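Local coordinates for protein citrinin polyketide synthase (Monascus purpureus, PDB 5MPT) that builds the polyketide precursor of the mycotoxin citrinin as a multidomain non-reducing synthase, this piece being its C-methylating CMeT domain, with S-adenosyl-L-homocysteine bound, at residues A54-A59 with Y93-E98; C65-A70 with R100-N105; L211-G216 with K263-E268; S269-Q274 with I301-R306. All coordinates share one frame; numbering follows the deposited sequence. Where two conformers were deposited one is given.

Interaction 1. Residues A54-A59 with Y93-E98; sequences AHIVNA and YGLLEE
With CG1 anti to the carbonyl carbon (chi1 -69°), I56 has CG2 anti to the backbone N and turned at L96, whose CG lies anti to its own carbonyl carbon and carries its two methyls out to meet it. The two residues join helices 40-62 and 86-98 of the helix-turn-helix family region, and their short segments cross at -116° with axes 10.7 Å apart. I56 CG2 settles into the fork of L96: it lies 3.6 Å from L96 CD1 and equally close to L96 CD2, with L96 CG just behind. The side chains slide past one another in opposite directions, and the I56 methyl meets both branches of L96. Flanking contacts are looser. V57 reaches L96 from the next position on its helix, while the other arm of I56 extends toward L95. No hydrogen bond links the segments; the join is wholly apolar and buried. F325 of helix 321-327 also touches I56, and I102 of strand 102-105 touches L96, extending the apolar surroundings of this pair. V57 CG2 stands 4.3 Å from L96 CD2, and I56 CD1 approaches L95 CD1 at the same 4.3 Å.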
loop_
_atom_site.group_PDB
_atom_site.type_symbol
_atom_site.label_atom_id
_atom_site.label_comp_id
_atom_site.label_asym_id
_atom_site.label_seq_id
_atom_site.Cartn_x
_atom_site.Cartn_y
_atom_site.Cartn_z
ATOM N N ALA A 54 -9.846 -18.838 -7.906
ATOM C CA ALA A 54 -9.938 -20.252 -7.545
ATOM C C ALA A 54 -10.207 -20.418 -6.061
ATOM O O ALA A 54 -11.019 -21.260 -5.655
ATOM C CB ALA A 54 -8.656 -20.983 -7.929
ATOM N N HIS A 55 -9.547 -19.618 -5.232
ATOM C CA HIS A 55 -9.811 -19.660 -3.798
ATOM C C HIS A 55 -11.247 -19.266 -3.486
ATOM O O HIS A 55 -11.883 -19.842 -2.598
ATOM C CB HIS A 55 -8.873 -18.722 -3.064
ATOM C CG HIS A 55 -7.506 -19.259 -2.814
ATOM N ND1 HIS A 55 -7.265 -20.416 -2.117
ATOM C CD2 HIS A 55 -6.291 -18.755 -3.134
ATOM C CE1 HIS A 55 -5.964 -20.607 -2.009
ATOM N NE2 HIS A 55 -5.349 -19.606 -2.618
ATOM N N ILE A 56 -11.784 -18.304 -4.226
ATOM C CA ILE A 56 -13.161 -17.875 -4.008
ATOM C C ILE A 56 -14.124 -18.992 -4.370
ATOM O O ILE A 56 -15.055 -19.308 -3.617
ATOM C CB ILE A 56 -13.446 -16.599 -4.823
ATOM C CG1 ILE A 56 -12.679 -15.426 -4.252
ATOM C CG2 ILE A 56 -14.943 -16.306 -4.830
ATOM C CD1 ILE A 56 -12.492 -14.317 -5.222
ATOM N N VAL A 57 -13.887 -19.641 -5.516
ATOM C CA VAL A 57 -14.745 -20.729 -5.944
ATOM C C VAL A 57 -14.755 -21.836 -4.890
ATOM O O VAL A 57 -15.815 -22.348 -4.508
ATOM C CB VAL A 57 -14.292 -21.269 -7.309
ATOM C CG1 VAL A 57 -15.006 -22.580 -7.591
ATOM C CG2 VAL A 57 -14.603 -20.285 -8.410
ATOM N N ASN A 58 -13.571 -22.177 -4.371
ATOM C CA ASN A 58 -13.482 -23.178 -3.318
ATOM C C ASN A 58 -14.268 -22.774 -2.077
ATOM O O ASN A 58 -14.931 -23.615 -1.467
ATOM C CB ASN A 58 -12.020 -23.429 -2.963
ATOM C CG ASN A 58 -11.300 -24.230 -3.999
ATOM O OD1 ASN A 58 -11.922 -24.876 -4.859
ATOM N ND2 ASN A 58 -9.968 -24.221 -3.926
ATOM N N ALA A 59 -14.175 -21.505 -1.665
ATOM C CA ALA A 59 -14.910 -21.044 -0.492
ATOM C C ALA A 59 -16.418 -21.118 -0.724
ATOM O O ALA A 59 -17.192 -21.494 0.167
ATOM C CB ALA A 59 -14.458 -19.617 -0.149
ATOM N N TYR A 93 -17.835 -10.677 -5.447
ATOM C CA TYR A 93 -18.719 -11.087 -6.532
ATOM C C TYR A 93 -18.348 -10.375 -7.817
ATOM O O TYR A 93 -18.467 -10.942 -8.911
ATOM C CB TYR A 93 -20.177 -10.814 -6.177
ATOM C CG TYR A 93 -20.792 -11.923 -5.391
ATOM C CD1 TYR A 93 -21.250 -13.060 -6.031
ATOM C CD2 TYR A 93 -20.902 -11.855 -4.017
ATOM C CE1 TYR A 93 -21.793 -14.083 -5.329
ATOM C CE2 TYR A 93 -21.441 -12.872 -3.309
ATOM C CZ TYR A 93 -21.888 -13.990 -3.965
ATOM O OH TYR A 93 -22.443 -15.016 -3.246
ATOM N N GLY A 94 -17.952 -9.116 -7.703
ATOM C CA GLY A 94 -17.428 -8.412 -8.859
ATOM C C GLY A 94 -16.263 -9.136 -9.497
ATOM O O GLY A 94 -16.175 -9.227 -10.726
ATOM N N LEU A 95 -15.334 -9.636 -8.682
ATOM C CA LEU A 95 -14.201 -10.341 -9.273
ATOM C C LEU A 95 -14.673 -11.592 -10.000
ATOM O O LEU A 95 -14.190 -11.907 -11.090
ATOM C CB LEU A 95 -13.158 -10.712 -8.219
ATOM C CG LEU A 95 -12.415 -9.627 -7.453
ATOM C CD1 LEU A 95 -11.440 -10.325 -6.513
ATOM C CD2 LEU A 95 -11.697 -8.619 -8.373
ATOM N N LEU A 96 -15.623 -12.320 -9.411
ATOM C CA LEU A 96 -16.118 -13.520 -10.073
ATOM C C LEU A 96 -16.782 -13.167 -11.392
ATOM O O LEU A 96 -16.684 -13.923 -12.370
ATOM C CB LEU A 96 -17.093 -14.261 -9.163
ATOM C CG LEU A 96 -16.489 -14.994 -7.971
ATOM C CD1 LEU A 96 -17.632 -15.576 -7.145
ATOM C CD2 LEU A 96 -15.566 -16.103 -8.408
ATOM N N GLU A 97 -17.478 -12.028 -11.437
ATOM C CA GLU A 97 -18.070 -11.588 -12.695
ATOM C C GLU A 97 -16.989 -11.217 -13.703
ATOM O O GLU A 97 -17.068 -11.606 -14.876
ATOM C CB GLU A 97 -19.022 -10.413 -12.463
ATOM C CG GLU A 97 -19.830 -10.041 -13.708
ATOM C CD GLU A 97 -20.908 -9.005 -13.446
ATOM O OE1 GLU A 97 -20.588 -7.955 -12.840
ATOM O OE2 GLU A 97 -22.074 -9.254 -13.845
ATOM N N GLU A 98 -15.958 -10.485 -13.270
ATOM C CA GLU A 98 -14.884 -10.143 -14.198
ATOM C C GLU A 98 -14.214 -11.389 -14.759
ATOM O O GLU A 98 -13.754 -11.377 -15.904
ATOM C CB GLU A 98 -13.847 -9.243 -13.517
ATOM C CG GLU A 98 -14.323 -7.817 -13.267
ATOM C CD GLU A 98 -13.350 -7.021 -12.401
ATOM O OE1 GLU A 98 -13.772 -6.014 -11.789
ATOM O OE2 GLU A 98 -12.165 -7.415 -12.322
#

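Interaction 2. Residues C65-A70 with R100-N105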
loop_
_atom_site.group_PDB
_atom_site.type_symbol
_atom_site.label_atom_id
_atom_site.label_comp_id
_atom_site.label_asym_id
_atom_site.label_seq_id
_atom_site.Cartn_x
_atom_site.Cartn_y
_atom_site.Cartn_z
ATOM N N CYS A 65 -22.580 -23.100 -2.166
ATOM C CA CYS A 65 -22.837 -22.595 -3.510
ATOM C C CYS A 65 -22.151 -23.495 -4.518
ATOM O O CYS A 65 -20.910 -23.447 -4.634
ATOM C CB CYS A 65 -22.332 -21.162 -3.674
ATOM S SG CYS A 65 -22.802 -20.438 -5.253
ATOM N N PRO A 66 -22.911 -24.282 -5.327
ATOM C CA PRO A 66 -22.351 -25.286 -6.241
ATOM C C PRO A 66 -21.839 -24.686 -7.541
ATOM O O PRO A 66 -22.141 -25.163 -8.635
ATOM C CB PRO A 66 -23.545 -26.212 -6.486
ATOM C CG PRO A 66 -24.696 -25.282 -6.424
ATOM C CD PRO A 66 -24.385 -24.330 -5.327
ATOM N N ILE A 67 -21.056 -23.618 -7.419
ATOM C CA ILE A 67 -20.666 -22.851 -8.592
ATOM C C ILE A 67 -19.837 -23.705 -9.542
ATOM O O ILE A 67 -19.923 -23.545 -10.764
ATOM C CB ILE A 67 -19.943 -21.562 -8.133
ATOM C CG1 ILE A 67 -19.460 -20.748 -9.334
ATOM C CG2 ILE A 67 -18.804 -21.890 -7.174
ATOM C CD1 ILE A 67 -19.117 -19.274 -8.990
ATOM N N ARG A 68 -19.057 -24.646 -9.012
ATOM C CA ARG A 68 -18.193 -25.436 -9.874
ATOM C C ARG A 68 -19.003 -26.338 -10.795
ATOM O O ARG A 68 -18.588 -26.602 -11.924
ATOM C CB ARG A 68 -17.221 -26.261 -9.034
ATOM C CG ARG A 68 -16.053 -26.790 -9.844
ATOM C CD ARG A 68 -15.228 -27.794 -9.074
ATOM N NE ARG A 68 -15.172 -27.490 -7.650
ATOM C CZ ARG A 68 -14.335 -26.623 -7.097
ATOM N NH1 ARG A 68 -13.472 -25.946 -7.853
ATOM N NH2 ARG A 68 -14.370 -26.434 -5.785
ATOM N N SER A 69 -20.164 -26.808 -10.344
ATOM C CA SER A 69 -20.962 -27.752 -11.112
ATOM C C SER A 69 -22.221 -27.138 -11.705
ATOM O O SER A 69 -22.950 -27.827 -12.430
ATOM C CB SER A 69 -21.330 -28.937 -10.226
ATOM O OG SER A 69 -21.945 -28.501 -9.026
ATOM N N ALA A 70 -22.488 -25.866 -11.432
ATOM C CA ALA A 70 -23.727 -25.239 -11.867
ATOM C C ALA A 70 -23.772 -25.124 -13.382
ATOM O O ALA A 70 -22.764 -24.832 -14.037
ATOM C CB ALA A 70 -23.860 -23.846 -11.249
ATOM N N ARG A 100 -15.774 -13.945 -15.475
ATOM C CA ARG A 100 -16.790 -14.497 -16.366
ATOM C C ARG A 100 -17.324 -15.840 -15.873
ATOM O O ARG A 100 -17.791 -16.655 -16.667
ATOM C CB ARG A 100 -16.261 -14.611 -17.798
ATOM C CG ARG A 100 -15.815 -13.265 -18.388
ATOM C CD ARG A 100 -16.895 -12.175 -18.288
ATOM N NE ARG A 100 -18.174 -12.568 -18.895
ATOM C CZ ARG A 100 -19.343 -12.661 -18.259
ATOM N NH1 ARG A 100 -19.453 -12.384 -16.962
ATOM N NH2 ARG A 100 -20.427 -13.026 -18.934
ATOM N N LEU A 101 -17.290 -16.071 -14.560
ATOM C CA LEU A 101 -17.929 -17.256 -14.009
ATOM C C LEU A 101 -19.381 -17.005 -13.664
ATOM O O LEU A 101 -20.188 -17.945 -13.687
ATOM C CB LEU A 101 -17.195 -17.732 -12.754
ATOM C CG LEU A 101 -15.757 -18.181 -12.992
ATOM C CD1 LEU A 101 -15.100 -18.473 -11.655
ATOM C CD2 LEU A 101 -15.728 -19.421 -13.906
ATOM N N ILE A 102 -19.727 -15.765 -13.319
ATOM C CA ILE A 102 -21.103 -15.401 -13.023
ATOM C C ILE A 102 -21.472 -14.172 -13.837
ATOM O O ILE A 102 -20.612 -13.417 -14.300
ATOM C CB ILE A 102 -21.351 -15.129 -11.520
ATOM C CG1 ILE A 102 -20.502 -13.931 -11.029
ATOM C CG2 ILE A 102 -21.089 -16.394 -10.710
ATOM C CD1 ILE A 102 -20.787 -13.522 -9.593
ATOM N N ASP A 103 -22.777 -14.008 -14.027
ATOM C CA ASP A 103 -23.388 -12.761 -14.445
ATOM C C ASP A 103 -24.218 -12.245 -13.282
ATOM O O ASP A 103 -24.923 -13.014 -12.613
ATOM C CB ASP A 103 -24.274 -12.941 -15.683
ATOM C CG ASP A 103 -23.489 -13.392 -16.914
ATOM O OD1 ASP A 103 -22.509 -12.700 -17.314
ATOM O OD2 ASP A 103 -23.860 -14.447 -17.481
ATOM N N ILE A 104 -24.108 -10.952 -13.029
ATOM C CA ILE A 104 -24.863 -10.292 -11.977
ATOM C C ILE A 104 -25.920 -9.423 -12.637
ATOM O O ILE A 104 -25.659 -8.781 -13.662
ATOM C CB ILE A 104 -23.938 -9.461 -11.064
ATOM C CG1 ILE A 104 -22.920 -10.380 -10.382
ATOM C CG2 ILE A 104 -24.743 -8.719 -10.017
ATOM C CD1 ILE A 104 -21.820 -9.659 -9.655
ATOM N N ASN A 105 -27.118 -9.418 -12.057
ATOM C CA ASN A 105 -28.195 -8.529 -12.497
ATOM C C ASN A 105 -28.879 -8.015 -11.235
ATOM O O ASN A 105 -29.872 -8.586 -10.774
ATOM C CB ASN A 105 -29.169 -9.236 -13.421
ATOM C CG ASN A 105 -30.303 -8.338 -13.847
ATOM O OD1 ASN A 105 -30.207 -7.113 -13.756
ATOM N ND2 ASN A 105 -31.389 -8.940 -14.311
#
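I67 pushes its CD1 methyl against I102, meeting CG2 of that residue at 3.9 Å and grazing CB of L101 at 4.5 Å. Its CG1 branch is anti to the backbone N (chi1 178°) and continues extended through chi2, which carries the terminal methyl across to the other segment. The I67 and I102 side chains cross at about a right angle, so the touch is confined to a methyl from each. I102 offers CG2 because its CG1 branch occupies the position between backbone N and carbonyl carbon. The contact joins the loop after helix 40-62 to the start of strand 102-105, an outer strand of the small antiparallel sheet in the helix-turn-helix family region. P66, just before I67, is the centre of an inverse gamma turn, and R100 closes helix 86-98 with a Schellman motif. R100 then bridges forward to D103: its NH2 donates to D103 OD1 over 2.7 Å, nearly in the guanidinium plane and onto the syn lone pair of the carboxylate. NH1 adds weak bonds to the same OD1 and to I102 O. R111 ties both segments together, its NE bonded to I67 O and its NH1 to L101 O.

Interaction 3. Residues L211-G216 with K263-E268; sequences LEMGAG and KVVNIE. With SAH (S-adenosyl-L-homocysteine), chain B.
The backbones of 211-216 and 263-268 come nearest at M213 and I267, whose CA atoms are 7.1 Å apart, and no direct hydrogen bond joins them. They carry strands 208-213 and 260-264 of the Rossmann-like methyltransferase domain on into loops that hold S-adenosyl-L-homocysteine. M213 crosses I267 obliquely, in the conformer given, with its SD 3.9 Å from I267 CG1; the chain bends at chi3, and its CE methyl reaches V265 CG1 more loosely. A water bridges the backbones, accepting from G214 N and donating to V265 O. The glycines leave room for the ligand: G214 and G216 both have positive phi, and G216 CA lies 3.1 Å from the ribose O3'. G214 O takes a bond from the amino nitrogen of the ligand at 2.8 Å. At the other end, N266 OD1 accepts from adenine N6. The backbone I267 N donates to adenine N1 over 3.0 Å, and both polar atoms of this adenine edge are thereby matched. The same N266 OD1 accepts from E268 N in an Asx turn, the donor standing above the amide carbonyl plane, which should steady the side chain for the base. I267 packs its CG1 and CD1 on adenine, CG1 lying 3.4 Å from N1 and CD1 3.5 Å from C2.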
loop_
_atom_site.group_PDB
_atom_site.type_symbol
_atom_site.label_atom_id
_atom_site.label_comp_id
_atom_site.label_asym_id
_atom_site.label_seq_id
_atom_site.Cartn_x
_atom_site.Cartn_y
_atom_site.Cartn_z
ATOM N N LEU A 211 10.064 12.705 9.166
ATOM C CA LEU A 211 9.138 11.921 9.971
ATOM C C LEU A 211 8.398 10.951 9.066
ATOM O O LEU A 211 7.792 11.359 8.068
ATOM C CB LEU A 211 8.155 12.819 10.716
ATOM C CG LEU A 211 7.235 12.123 11.735
ATOM C CD1 LEU A 211 7.048 13.037 12.957
ATOM C CD2 LEU A 211 5.921 11.779 11.094
ATOM N N GLU A 212 8.429 9.681 9.420
ATOM C CA GLU A 212 7.731 8.655 8.665
ATOM C C GLU A 212 6.466 8.267 9.419
ATOM O O GLU A 212 6.525 7.870 10.588
ATOM C CB GLU A 212 8.621 7.436 8.416
ATOM C CG GLU A 212 7.910 6.386 7.595
ATOM C CD GLU A 212 8.722 5.150 7.328
ATOM O OE1 GLU A 212 9.850 5.036 7.851
ATOM O OE2 GLU A 212 8.192 4.271 6.617
ATOM N N MET A 213 5.332 8.410 8.749
ATOM C CA MET A 213 4.069 7.952 9.294
ATOM C C MET A 213 3.743 6.569 8.762
ATOM O O MET A 213 4.160 6.185 7.674
ATOM C CB MET A 213 2.953 8.923 8.942
ATOM C CG MET A 213 3.232 10.301 9.515
ATOM S SD MET A 213 1.878 11.430 9.241
ATOM C CE MET A 213 1.988 12.454 10.700
ATOM N N GLY A 214 3.004 5.828 9.579
ATOM C CA GLY A 214 2.585 4.486 9.171
ATOM C C GLY A 214 3.753 3.610 8.782
ATOM O O GLY A 214 3.643 2.766 7.873
ATOM N N ALA A 215 4.874 3.761 9.482
ATOM C CA ALA A 215 6.095 3.073 9.083
ATOM C C ALA A 215 5.966 1.568 9.237
ATOM O O ALA A 215 6.679 0.812 8.560
ATOM C CB ALA A 215 7.275 3.596 9.904
ATOM N N GLY A 216 5.072 1.122 10.104
ATOM C CA GLY A 216 4.725 -0.271 10.212
ATOM C C GLY A 216 5.905 -1.201 10.355
ATOM O O GLY A 216 6.684 -1.087 11.311
ATOM N N LYS A 263 8.329 6.782 17.850
ATOM C CA LYS A 263 7.162 7.324 18.542
ATOM C C LYS A 263 5.871 6.813 17.894
ATOM O O LYS A 263 5.811 6.619 16.675
ATOM C CB LYS A 263 7.189 8.870 18.549
ATOM C CG LYS A 263 6.049 9.538 19.345
ATOM C CD LYS A 263 6.137 11.093 19.347
ATOM C CE LYS A 263 5.042 11.747 20.225
ATOM N NZ LYS A 263 5.136 13.240 20.268
ATOM N N VAL A 264 4.853 6.572 18.731
ATOM C CA VAL A 264 3.498 6.257 18.273
ATOM C C VAL A 264 2.798 7.546 17.864
ATOM O O VAL A 264 2.672 8.479 18.668
ATOM C CB VAL A 264 2.702 5.543 19.382
ATOM C CG1 VAL A 264 1.284 5.234 18.911
ATOM C CG2 VAL A 264 3.409 4.257 19.818
ATOM N N VAL A 265 2.315 7.604 16.624
ATOM C CA VAL A 265 1.644 8.796 16.113
ATOM C C VAL A 265 0.456 8.356 15.277
ATOM O O VAL A 265 0.590 7.506 14.392
ATOM C CB VAL A 265 2.575 9.690 15.276
ATOM C CG1 VAL A 265 1.776 10.832 14.624
ATOM C CG2 VAL A 265 3.697 10.214 16.130
ATOM N N ASN A 266 -0.699 8.945 15.543
ATOM C CA ASN A 266 -1.916 8.671 14.791
ATOM C C ASN A 266 -2.124 9.786 13.776
ATOM O O ASN A 266 -2.238 10.963 14.155
ATOM C CB ASN A 266 -3.100 8.578 15.750
ATOM C CG ASN A 266 -4.393 8.195 15.066
ATOM O OD1 ASN A 266 -4.556 8.319 13.860
ATOM N ND2 ASN A 266 -5.366 7.801 15.882
ATOM N N ILE A 267 -2.064 9.421 12.493
ATOM C CA ILE A 267 -2.273 10.341 11.377
ATOM C C ILE A 267 -3.541 11.152 11.534
ATOM O O ILE A 267 -3.586 12.315 11.103
ATOM C CB ILE A 267 -2.298 9.553 10.056
ATOM C CG1 ILE A 267 -0.948 8.874 9.840
ATOM C CG2 ILE A 267 -2.711 10.447 8.872
ATOM C CD1 ILE A 267 -0.945 7.752 8.799
ATOM N N GLU A 268 -4.590 10.566 12.149
ATOM C CA GLU A 268 -5.881 11.245 12.254
ATOM C C GLU A 268 -5.910 12.282 13.364
ATOM O O GLU A 268 -6.809 13.132 13.368
ATOM C CB GLU A 268 -7.016 10.236 12.502
ATOM C CG GLU A 268 -7.193 9.277 11.350
ATOM C CD GLU A 268 -8.474 8.460 11.407
ATOM O OE1 GLU A 268 -9.348 8.761 12.265
ATOM O OE2 GLU A 268 -8.605 7.525 10.593
HETATM N N SAH B . 4.374 1.507 5.519
HETATM C CA SAH B . 3.877 0.137 5.847
HETATM C CB SAH B . 3.035 -0.579 4.798
HETATM C CG SAH B . 1.610 -0.073 4.668
HETATM S SD SAH B . 0.645 -0.877 5.993
HETATM C C SAH B . 5.120 -0.748 6.145
HETATM O O SAH B . 4.829 -1.732 6.970
HETATM O OXT SAH B . 6.207 -0.584 5.650
HETATM C "C5'" SAH B . -0.247 0.516 6.734
HETATM C "C4'" SAH B . 0.461 0.939 8.005
HETATM O "O4'" SAH B . -0.232 2.126 8.449
HETATM C "C3'" SAH B . 0.397 -0.068 9.160
HETATM O "O3'" SAH B . 1.696 -0.117 9.743
HETATM C "C2'" SAH B . -0.649 0.542 10.110
HETATM O "O2'" SAH B . -0.380 0.254 11.480
HETATM C "C1'" SAH B . -0.462 2.028 9.832
HETATM N N9 SAH B . -1.595 2.887 10.155
HETATM C C8 SAH B . -2.927 2.642 9.955
HETATM N N7 SAH B . -3.720 3.589 10.396
HETATM C C5 SAH B . -2.846 4.525 10.931
HETATM C C6 SAH B . -3.051 5.766 11.564
HETATM N N6 SAH B . -4.258 6.289 11.814
HETATM N N1 SAH B . -1.962 6.445 11.972
HETATM C C2 SAH B . -0.751 5.919 11.760
HETATM N N3 SAH B . -0.429 4.766 11.173
HETATM C C4 SAH B . -1.532 4.107 10.782
HETATM O O HOH W 1 2.390 7.260 12.132
#

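Interaction 4. Residues S269-Q274 with I301-R306; sequences SPPDPQ and IHRILR
From its CB, I304 runs through CG1 to CD1 slantwise over the ring of P271. CG1, anti to the carbonyl carbon (chi1 -65°), makes the nearest contact, lying 3.6 Å from both P271 CB and P271 CG. CD1 at the tip continues past the same two ring carbons, 4.0 Å from P271 CB and likewise from P271 CG. R303 flanks the ring, its CB and CG each 4.1 Å from P271 CG, before the bent chain leads its guanidinium away. Further along the loop, D272 OD1 accepts from Q274 N at 2.8 Å, an Asx turn in which the N-H meets OD1 from above the carboxylate plane. The contact thus lays the loop between strands 260-264 and 279-285 of the Rossmann-like methyltransferase domain against the C-terminal end of helix 294-304, while I304 also touches Q279 of strand 279-285 and M213 of strand 208-213.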
loop_
_atom_site.group_PDB
_atom_site.type_symbol
_atom_site.label_atom_id
_atom_site.label_comp_id
_atom_site.label_asym_id
_atom_site.label_seq_id
_atom_site.Cartn_x
_atom_site.Cartn_y
_atom_site.Cartn_z
ATOM N N SER A 269 -4.958 12.220 14.310
ATOM C CA SER A 269 -4.968 13.126 15.461
ATOM C C SER A 269 -4.420 14.509 15.118
ATOM O O SER A 269 -3.505 14.650 14.327
ATOM C CB SER A 269 -4.123 12.559 16.592
ATOM O OG SER A 269 -4.661 11.348 17.075
ATOM N N PRO A 270 -4.940 15.557 15.743
ATOM C CA PRO A 270 -4.272 16.843 15.660
ATOM C C PRO A 270 -2.864 16.734 16.211
ATOM O O PRO A 270 -2.609 15.988 17.174
ATOM C CB PRO A 270 -5.156 17.749 16.527
ATOM C CG PRO A 270 -5.855 16.808 17.425
ATOM C CD PRO A 270 -6.104 15.609 16.644
ATOM N N PRO A 271 -1.909 17.447 15.624
ATOM C CA PRO A 271 -0.537 17.399 16.147
ATOM C C PRO A 271 -0.400 18.131 17.461
ATOM O O PRO A 271 -0.878 19.254 17.591
ATOM C CB PRO A 271 0.280 18.130 15.074
ATOM C CG PRO A 271 -0.692 18.433 13.949
ATOM C CD PRO A 271 -2.054 18.400 14.525
ATOM N N ASP A 272 0.349 17.546 18.399
ATOM C CA ASP A 272 0.689 18.291 19.597
ATOM C C ASP A 272 1.687 19.402 19.249
ATOM O O ASP A 272 2.370 19.337 18.215
ATOM C CB ASP A 272 1.233 17.357 20.680
ATOM C CG ASP A 272 2.684 17.017 20.501
ATOM O OD1 ASP A 272 3.521 17.817 20.956
ATOM O OD2 ASP A 272 2.988 15.938 19.951
ATOM N N PRO A 273 1.743 20.457 20.074
ATOM C CA PRO A 273 2.607 21.607 19.763
ATOM C C PRO A 273 4.001 21.228 19.336
ATOM O O PRO A 273 4.553 21.856 18.432
ATOM C CB PRO A 273 2.613 22.385 21.091
ATOM C CG PRO A 273 1.282 22.132 21.654
ATOM C CD PRO A 273 0.875 20.739 21.237
ATOM N N GLN A 274 4.585 20.205 19.960
ATOM C CA GLN A 274 5.944 19.808 19.640
ATOM C C GLN A 274 6.085 19.349 18.195
ATOM O O GLN A 274 7.178 19.454 17.633
ATOM C CB GLN A 274 6.415 18.697 20.578
ATOM C CG GLN A 274 6.428 19.065 22.034
ATOM C CD GLN A 274 6.868 17.910 22.907
ATOM O OE1 GLN A 274 7.066 16.793 22.425
ATOM N NE2 GLN A 274 7.019 18.172 24.201
ATOM N N ILE A 301 -1.162 16.399 8.574
ATOM C CA ILE A 301 0.200 16.286 8.075
ATOM C C ILE A 301 0.735 17.656 7.694
ATOM O O ILE A 301 1.885 18.002 7.998
ATOM C CB ILE A 301 0.219 15.293 6.901
ATOM C CG1 ILE A 301 -0.074 13.889 7.465
ATOM C CG2 ILE A 301 1.504 15.444 6.138
ATOM C CD1 ILE A 301 -0.337 12.821 6.406
ATOM N N HIS A 302 -0.083 18.462 7.015
ATOM C CA HIS A 302 0.363 19.793 6.620
ATOM C C HIS A 302 0.872 20.589 7.810
ATOM O O HIS A 302 1.897 21.268 7.723
ATOM C CB HIS A 302 -0.775 20.551 5.939
ATOM C CG HIS A 302 -0.334 21.800 5.259
ATOM N ND1 HIS A 302 -0.318 23.026 5.887
ATOM C CD2 HIS A 302 0.109 22.017 4.002
ATOM C CE1 HIS A 302 0.124 23.943 5.043
ATOM N NE2 HIS A 302 0.411 23.354 3.892
ATOM N N ARG A 303 0.178 20.502 8.940
ATOM C CA ARG A 303 0.511 21.346 10.081
ATOM C C ARG A 303 1.813 20.913 10.734
ATOM O O ARG A 303 2.477 21.724 11.378
ATOM C CB ARG A 303 -0.657 21.297 11.076
ATOM C CG ARG A 303 -0.531 22.237 12.300
ATOM C CD ARG A 303 -0.319 23.705 11.923
ATOM N NE ARG A 303 -1.445 24.263 11.167
ATOM C CZ ARG A 303 -2.252 25.233 11.593
ATOM N NH1 ARG A 303 -2.077 25.798 12.782
ATOM N NH2 ARG A 303 -3.240 25.648 10.812
ATOM N N ILE A 304 2.196 19.650 10.556
ATOM C CA ILE A 304 3.460 19.137 11.073
ATOM C C ILE A 304 4.630 19.542 10.185
ATOM O O ILE A 304 5.778 19.543 10.644
ATOM C CB ILE A 304 3.351 17.607 11.209
ATOM C CG1 ILE A 304 2.288 17.260 12.273
ATOM C CG2 ILE A 304 4.664 16.964 11.606
ATOM C CD1 ILE A 304 1.828 15.796 12.241
ATOM N N LEU A 305 4.361 19.936 8.949
ATOM C CA LEU A 305 5.433 20.330 8.039
ATOM C C LEU A 305 5.873 21.747 8.326
ATOM O O LEU A 305 5.051 22.638 8.572
ATOM C CB LEU A 305 4.991 20.258 6.580
ATOM C CG LEU A 305 4.773 18.844 6.045
ATOM C CD1 LEU A 305 4.222 18.851 4.632
ATOM C CD2 LEU A 305 6.074 18.054 6.079
ATOM N N ARG A 306 7.185 21.949 8.285
ATOM C CA ARG A 306 7.711 23.291 8.120
ATOM C C ARG A 306 7.162 23.902 6.827
ATOM O O ARG A 306 6.833 23.175 5.885
ATOM C CB ARG A 306 9.234 23.258 8.052
ATOM C CG ARG A 306 9.933 22.723 9.284
ATOM C CD ARG A 306 11.340 22.306 8.930
ATOM N NE ARG A 306 12.062 23.363 8.214
ATOM C CZ ARG A 306 12.848 24.271 8.807
ATOM N NH1 ARG A 306 13.044 24.202 10.102
ATOM N NH2 ARG A 306 13.489 25.210 8.097
#

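The four contacts form two pairs at opposite sides of the chain's centre. Interactions 1 and 2, with centres 9 Å apart, share the helix-turn-helix region and are stitched by E97 OE2 to I104 N (2.8 Å) and N58 OD1 to R68 NH2 (3.0 Å), both probable hydrogen bonds. Interactions 3 and 4 adjoin in the methyltransferase domain, with centres 12 Å apart: in the conformer given, M213 CE packs 3.7 Å from I304 CD1. Interaction 3 lines the ligand pocket, and its I267 side chain lies about 8 Å from that of the active-site residue E315 and about 9 Å from that of H289. In interaction 4 the I304 side chain is about 10 Å from the ligand. Interactions 1 and 3 remain about 25 Å apart at their nearest atoms.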